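Local coordinates for protein putative glucarate dehydratase (Pseudomonas fluorescens, PDB 4IT1) that probably catalyses the magnesium-dependent dehydration of D-glucarate to 5-dehydro-4-deoxy-D-glucarate, as a barrel enzyme of the mandelate racemase/muconate lactonizing enzyme family, at residues I212-G217 / L240-N245; Y266-T271 / A289-V294. All coordinates share one frame; numbering follows the deposited sequence.

Contact 1 (I212-G217 / L240-N245). With MG (magnesium ion), chain E; TLA (L(+)-tartaric acid), chain F.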
loop_
_atom_site.group_PDB
_atom_site.type_symbol
_atom_site.label_atom_id
_atom_site.label_comp_id
_atom_site.label_asym_id
_atom_site.label_seq_id
_atom_site.Cartn_x
_atom_site.Cartn_y
_atom_site.Cartn_z
ATOM N N ILE A 212 -4.028 3.510 29.039
ATOM C CA ILE A 212 -3.663 2.258 29.711
ATOM C C ILE A 212 -4.263 0.996 29.056
ATOM O O ILE A 212 -5.477 0.929 28.785
ATOM C CB ILE A 212 -4.044 2.290 31.210
ATOM C CG1 ILE A 212 -3.445 3.521 31.910
ATOM C CG2 ILE A 212 -3.564 1.027 31.902
ATOM C CD1 ILE A 212 -4.091 3.856 33.244
ATOM N N LYS A 213 -3.404 0.002 28.814
ATOM C CA LYS A 213 -3.853 -1.340 28.399
ATOM C C LYS A 213 -3.469 -2.419 29.411
ATOM O O LYS A 213 -2.279 -2.617 29.699
ATOM C CB LYS A 213 -3.298 -1.720 27.019
ATOM C CG LYS A 213 -3.720 -3.123 26.564
ATOM C CD LYS A 213 -3.492 -3.340 25.082
ATOM C CE LYS A 213 -4.575 -2.689 24.234
ATOM N NZ LYS A 213 -4.052 -2.444 22.856
ATOM N N LEU A 214 -4.470 -3.127 29.929
ATOM C CA LEU A 214 -4.226 -4.263 30.819
ATOM C C LEU A 214 -4.223 -5.625 30.094
ATOM O O LEU A 214 -5.168 -5.956 29.366
ATOM C CB LEU A 214 -5.257 -4.278 31.950
ATOM C CG LEU A 214 -5.173 -5.458 32.914
ATOM C CD1 LEU A 214 -4.021 -5.288 33.895
ATOM C CD2 LEU A 214 -6.492 -5.646 33.647
ATOM N N LYS A 215 -3.163 -6.408 30.308
ATOM C CA LYS A 215 -3.115 -7.795 29.844
ATOM C C LYS A 215 -4.026 -8.667 30.698
ATOM O O LYS A 215 -3.735 -8.917 31.870
ATOM C CB LYS A 215 -1.690 -8.344 29.876
ATOM C CG LYS A 215 -1.583 -9.803 29.431
ATOM C CD LYS A 215 -1.134 -9.944 27.978
ATOM C CE LYS A 215 -2.188 -9.487 26.982
ATOM N NZ LYS A 215 -1.650 -9.437 25.594
ATOM N N ALA A 216 -5.124 -9.135 30.111
ATOM C CA ALA A 216 -6.156 -9.834 30.884
ATOM C C ALA A 216 -6.301 -11.322 30.541
ATOM O O ALA A 216 -5.355 -11.952 30.056
ATOM C CB ALA A 216 -7.488 -9.110 30.763
ATOM N N GLY A 217 -7.484 -11.874 30.811
ATOM C CA GLY A 217 -7.747 -13.299 30.649
ATOM C C GLY A 217 -6.728 -14.142 31.387
ATOM O O GLY A 217 -6.283 -15.178 30.889
ATOM N N LEU A 240 -9.001 3.510 28.768
ATOM C CA LEU A 240 -8.671 2.161 29.246
ATOM C C LEU A 240 -9.029 1.063 28.240
ATOM O O LEU A 240 -10.108 1.085 27.631
ATOM C CB LEU A 240 -9.346 1.880 30.592
ATOM C CG LEU A 240 -9.057 2.841 31.752
ATOM C CD1 LEU A 240 -9.987 2.571 32.928
ATOM C CD2 LEU A 240 -7.607 2.749 32.191
ATOM N N ARG A 241 -8.104 0.118 28.074
ATOM C CA ARG A 241 -8.252 -1.022 27.157
ATOM C C ARG A 241 -7.793 -2.327 27.827
ATOM O O ARG A 241 -6.955 -2.299 28.734
ATOM C CB ARG A 241 -7.408 -0.799 25.901
ATOM C CG ARG A 241 -7.701 0.476 25.140
ATOM C CD ARG A 241 -6.422 1.084 24.582
ATOM N NE ARG A 241 -6.629 2.485 24.220
ATOM C CZ ARG A 241 -5.667 3.383 24.013
ATOM N NH1 ARG A 241 -4.384 3.059 24.127
ATOM N NH2 ARG A 241 -5.999 4.624 23.693
ATOM N N ILE A 242 -8.335 -3.462 27.372
ATOM C CA ILE A 242 -7.892 -4.791 27.838
ATOM C C ILE A 242 -7.684 -5.784 26.707
ATOM O O ILE A 242 -8.352 -5.710 25.677
ATOM C CB ILE A 242 -8.864 -5.435 28.847
ATOM C CG1 ILE A 242 -10.304 -5.390 28.323
ATOM C CG2 ILE A 242 -8.728 -4.783 30.209
ATOM C CD1 ILE A 242 -11.256 -6.321 29.039
ATOM N N ASP A 243 -6.762 -6.721 26.925
ATOM C CA ASP A 243 -6.504 -7.819 25.994
ATOM C C ASP A 243 -6.624 -9.160 26.719
ATOM O O ASP A 243 -5.637 -9.656 27.267
ATOM C CB ASP A 243 -5.102 -7.683 25.379
ATOM C CG ASP A 243 -4.843 -8.693 24.262
ATOM O OD1 ASP A 243 -5.701 -9.572 24.027
ATOM O OD2 ASP A 243 -3.780 -8.603 23.603
ATOM N N PRO A 244 -7.834 -9.751 26.742
ATOM C CA PRO A 244 -7.958 -11.073 27.369
ATOM C C PRO A 244 -7.458 -12.237 26.495
ATOM O O PRO A 244 -7.654 -13.392 26.860
ATOM C CB PRO A 244 -9.469 -11.208 27.633
ATOM C CG PRO A 244 -10.055 -9.846 27.400
ATOM C CD PRO A 244 -9.150 -9.182 26.408
ATOM N N ASN A 245 -6.819 -11.938 25.364
ATOM C CA ASN A 245 -6.269 -12.965 24.464
ATOM C C ASN A 245 -7.240 -14.120 24.168
ATOM O O ASN A 245 -6.863 -15.289 24.213
ATOM C CB ASN A 245 -4.941 -13.512 25.002
ATOM C CG ASN A 245 -3.763 -12.629 24.670
ATOM O OD1 ASN A 245 -3.060 -12.168 25.562
ATOM N ND2 ASN A 245 -3.526 -12.400 23.380
HETATM MG MG MG E . -3.135 -9.035 21.730
HETATM O O1 TLA F . 0.307 -10.696 22.804
HETATM O O11 TLA F . 0.099 -12.834 23.023
HETATM C C1 TLA F . 0.680 -11.772 23.262
HETATM C C2 TLA F . 1.865 -11.780 24.152
HETATM O O2 TLA F . 2.314 -13.103 24.238
HETATM C C3 TLA F . 1.419 -11.359 25.526
HETATM O O3 TLA F . 0.342 -12.189 25.911
HETATM C C4 TLA F . 2.535 -11.604 26.472
HETATM O O4 TLA F . 3.668 -11.303 26.110
HETATM O O41 TLA F . 2.281 -12.142 27.537
HETATM O O HOH W 1 -2.754 0.493 23.407
HETATM O O HOH W 2 -3.659 -12.602 28.124
HETATM O O HOH W 3 -4.936 -10.222 21.598
HETATM O O HOH W 4 -2.121 -10.811 21.771
HETATM O O HOH W 5 -1.280 -8.076 21.946
#

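Contact 2 (Y266-T271 / A289-V294). With MG (magnesium ion), chain E.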
loop_
_atom_site.group_PDB
_atom_site.type_symbol
_atom_site.label_atom_id
_atom_site.label_comp_id
_atom_site.label_asym_id
_atom_site.label_seq_id
_atom_site.Cartn_x
_atom_site.Cartn_y
_atom_site.Cartn_z
ATOM N N TYR A 266 -11.862 0.438 24.279
ATOM C CA TYR A 266 -12.120 -0.747 23.440
ATOM C C TYR A 266 -11.692 -2.063 24.097
ATOM O O TYR A 266 -10.869 -2.068 25.008
ATOM C CB TYR A 266 -11.510 -0.612 22.026
ATOM C CG TYR A 266 -9.985 -0.618 21.908
ATOM C CD1 TYR A 266 -9.230 -1.757 22.204
ATOM C CD2 TYR A 266 -9.305 0.500 21.432
ATOM C CE1 TYR A 266 -7.842 -1.764 22.063
ATOM C CE2 TYR A 266 -7.919 0.500 21.290
ATOM C CZ TYR A 266 -7.193 -0.628 21.610
ATOM O OH TYR A 266 -5.812 -0.615 21.466
ATOM N N TYR A 267 -12.269 -3.165 23.621
ATOM C CA TYR A 267 -11.908 -4.513 24.055
ATOM C C TYR A 267 -11.100 -5.178 22.946
ATOM O O TYR A 267 -11.586 -5.317 21.815
ATOM C CB TYR A 267 -13.156 -5.355 24.290
ATOM C CG TYR A 267 -14.099 -4.894 25.385
ATOM C CD1 TYR A 267 -14.873 -3.739 25.241
ATOM C CD2 TYR A 267 -14.261 -5.654 26.543
ATOM C CE1 TYR A 267 -15.750 -3.336 26.242
ATOM C CE2 TYR A 267 -15.141 -5.267 27.545
ATOM C CZ TYR A 267 -15.880 -4.109 27.395
ATOM O OH TYR A 267 -16.746 -3.730 28.395
ATOM N N GLU A 268 -9.869 -5.569 23.233
ATOM C CA GLU A 268 -9.034 -6.308 22.296
ATOM C C GLU A 268 -9.195 -7.813 22.469
ATOM O O GLU A 268 -8.937 -8.310 23.511
ATOM C CB GLU A 268 -7.566 -5.937 22.480
ATOM C CG GLU A 268 -6.628 -6.539 21.443
ATOM C CD GLU A 268 -5.167 -6.568 21.844
ATOM O OE1 GLU A 268 -4.728 -5.733 22.626
ATOM O OE2 GLU A 268 -4.432 -7.427 21.362
ATOM N N ASP A 269 -9.635 -8.521 21.442
ATOM C CA ASP A 269 -9.749 -10.001 21.484
ATOM C C ASP A 269 -10.312 -10.531 22.800
ATOM O O ASP A 269 -9.643 -11.293 23.493
ATOM C CB ASP A 269 -8.384 -10.665 21.243
ATOM C CG ASP A 269 -7.843 -10.385 19.871
ATOM O OD1 ASP A 269 -8.613 -10.529 18.899
ATOM O OD2 ASP A 269 -6.655 -10.007 19.758
ATOM N N PRO A 270 -11.529 -10.113 23.175
ATOM C CA PRO A 270 -12.035 -10.710 24.409
ATOM C C PRO A 270 -12.451 -12.178 24.249
ATOM O O PRO A 270 -12.443 -12.926 25.224
ATOM C CB PRO A 270 -13.249 -9.841 24.749
ATOM C CG PRO A 270 -13.651 -9.208 23.460
ATOM C CD PRO A 270 -12.384 -9.018 22.687
ATOM N N THR A 271 -12.815 -12.566 23.028
ATOM C CA THR A 271 -13.408 -13.873 22.745
ATOM C C THR A 271 -12.800 -14.455 21.454
ATOM O O THR A 271 -12.497 -13.707 20.527
ATOM C CB THR A 271 -14.949 -13.761 22.705
ATOM O OG1 THR A 271 -15.548 -15.042 22.927
ATOM C CG2 THR A 271 -15.448 -13.168 21.407
ATOM N N ALA A 289 -11.172 -4.795 19.049
ATOM C CA ALA A 289 -9.863 -4.724 18.425
ATOM C C ALA A 289 -9.272 -6.126 18.404
ATOM O O ALA A 289 -9.687 -6.985 19.192
ATOM C CB ALA A 289 -8.955 -3.792 19.216
ATOM N N THR A 290 -8.303 -6.355 17.518
ATOM C CA THR A 290 -7.652 -7.658 17.444
ATOM C C THR A 290 -6.188 -7.590 17.038
ATOM O O THR A 290 -5.781 -6.732 16.265
ATOM C CB THR A 290 -8.373 -8.606 16.447
ATOM O OG1 THR A 290 -7.889 -9.948 16.621
ATOM C CG2 THR A 290 -8.129 -8.183 15.009
ATOM N N ASN A 291 -5.400 -8.512 17.569
ATOM C CA ASN A 291 -4.195 -8.942 16.873
ATOM C C ASN A 291 -4.074 -10.474 16.878
ATOM O O ASN A 291 -2.982 -11.041 16.958
ATOM C CB ASN A 291 -2.936 -8.186 17.340
ATOM C CG ASN A 291 -2.603 -8.386 18.807
ATOM O OD1 ASN A 291 -3.284 -9.095 19.551
ATOM N ND2 ASN A 291 -1.522 -7.747 19.232
ATOM N N MET A 292 -5.231 -11.125 16.779
ATOM C CA MET A 292 -5.328 -12.587 16.804
ATOM C C MET A 292 -6.114 -13.115 15.621
ATOM O O MET A 292 -5.671 -14.053 14.961
ATOM C CB MET A 292 -5.952 -13.081 18.108
ATOM C CG MET A 292 -4.969 -13.094 19.273
ATOM S SD MET A 292 -5.716 -13.523 20.852
ATOM C CE MET A 292 -5.783 -15.317 20.733
ATOM N N VAL A 293 -7.270 -12.509 15.346
ATOM C CA VAL A 293 -8.111 -12.973 14.249
ATOM C C VAL A 293 -7.863 -12.244 12.926
ATOM O O VAL A 293 -8.332 -12.677 11.875
ATOM C CB VAL A 293 -9.600 -13.001 14.624
ATOM C CG1 VAL A 293 -9.810 -13.914 15.819
ATOM C CG2 VAL A 293 -10.125 -11.594 14.908
ATOM N N VAL A 294 -7.123 -11.141 12.973
ATOM C CA VAL A 294 -6.695 -10.465 11.751
ATOM C C VAL A 294 -5.203 -10.200 11.889
ATOM O O VAL A 294 -4.789 -9.199 12.484
ATOM C CB VAL A 294 -7.485 -9.152 11.479
ATOM C CG1 VAL A 294 -6.942 -8.432 10.256
ATOM C CG2 VAL A 294 -8.960 -9.439 11.277
HETATM MG MG MG E . -3.135 -9.035 21.730
HETATM O O HOH W 3 -4.936 -10.222 21.598
HETATM O O HOH W 5 -1.280 -8.076 21.946
HETATM O O HOH W 4 -2.121 -10.811 21.771
#

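Contact 1 (I212-G217 / L240-N245)
Strands 212-215 and 240-243 pair in parallel as neighbours in the beta-barrel of the enolase superfamily, joined through helix 221-234 as a beta-alpha-beta crossover; their C-terminal ends carry part of the active site. The evidence for the pairing is a ladder of four backbone bonds: R241 N to I212 O (2.8 Å), L214 N to R241 O, D243 N to L214 O, and A216 N to D243 O. The last is the odd one, its donor standing 60° out of the D243 carbonyl plane where strand 212-215 has already ended. I212, L214, L240 and I242 face the helices, with L240 CD2 3.7 Å from I212 CB. On the other face, K215 and D243 run side by side. D243 OD2 binds magnesium at 2.0 Å, while OD1 takes N245 N from above the carboxylate plane, an Asx turn, consistent with a fixed rotation of the carboxylate. K215, the predicted proton acceptor, starts out extended (chi1 179°), and turns at chi2 and chi3 bring NZ over to D243 OD2 and N245 OD1, both weak bonds, the first part of a salt bridge; Y169 OH is a further partner. Water 2 joins N245 OD1 to A216 O, 2.7 Å from each.

Contact 2 (Y266-T271 / A289-V294)
D269, just beyond strand 266-268, reaches T290 at the end of strand 288-290 and N291 in the turn that follows. Its CB lies beside M292, 3.9 Å from SD. With chi1 at -64°, CG stands anti to the carbonyl carbon, and the carboxylate divides its two oxygens between neighbouring donors. T290 OG1 sits 2.5 Å from OD1, a very short separation whose exact length is doubtful. OD2 receives N291 N on its syn side at 2.9 Å, the donor only 17° out of the carboxylate plane, and also takes a hydrogen from water 3, a magnesium ligand. D269 thus serves here as a second-shell residue. T290 OG1 in turn accepts from M292 N and V293 N, an ST turn and ST motif that shape the loop. Behind this, the two strands form a parallel beta-alpha-beta unit of the barrel through helix 274-284, with A289 N to Y267 O and D269 N to A289 O as its backbone rungs. Replacing D269 with an alanine would probably leave N291 N and water 3 without the oxygen they share, and T290 OG1 without its carboxylate neighbour, so that the turn carrying N291 is less fixed. E268 OE2 and N291 OD1 bind magnesium at 2.1 Å and 2.2 Å, their carboxylate and amide planes 80° apart. N291 ND2 donates to water 5, another ligand of the metal.

From the N terminus, the chain forms strand 212-215, passes through helix 221-234 and returns in strand 240-243, where contact 1 closes its loop. Helix 250-260 then leads to strand 266-268; after helix 274-284, strand 288-290 closes contact 2. The loops are in series, neither nesting nor crossing. Strands 240-243 and 266-268 are adjacent in the barrel sheet, so the two contacts join four successive strands, with E268 N 2.9 Å from I242 O, a probable hydrogen bond, at the seam. The magnesium ion spans them: it takes one protein ligand from contact 1 and two from contact 2, three waters completing six.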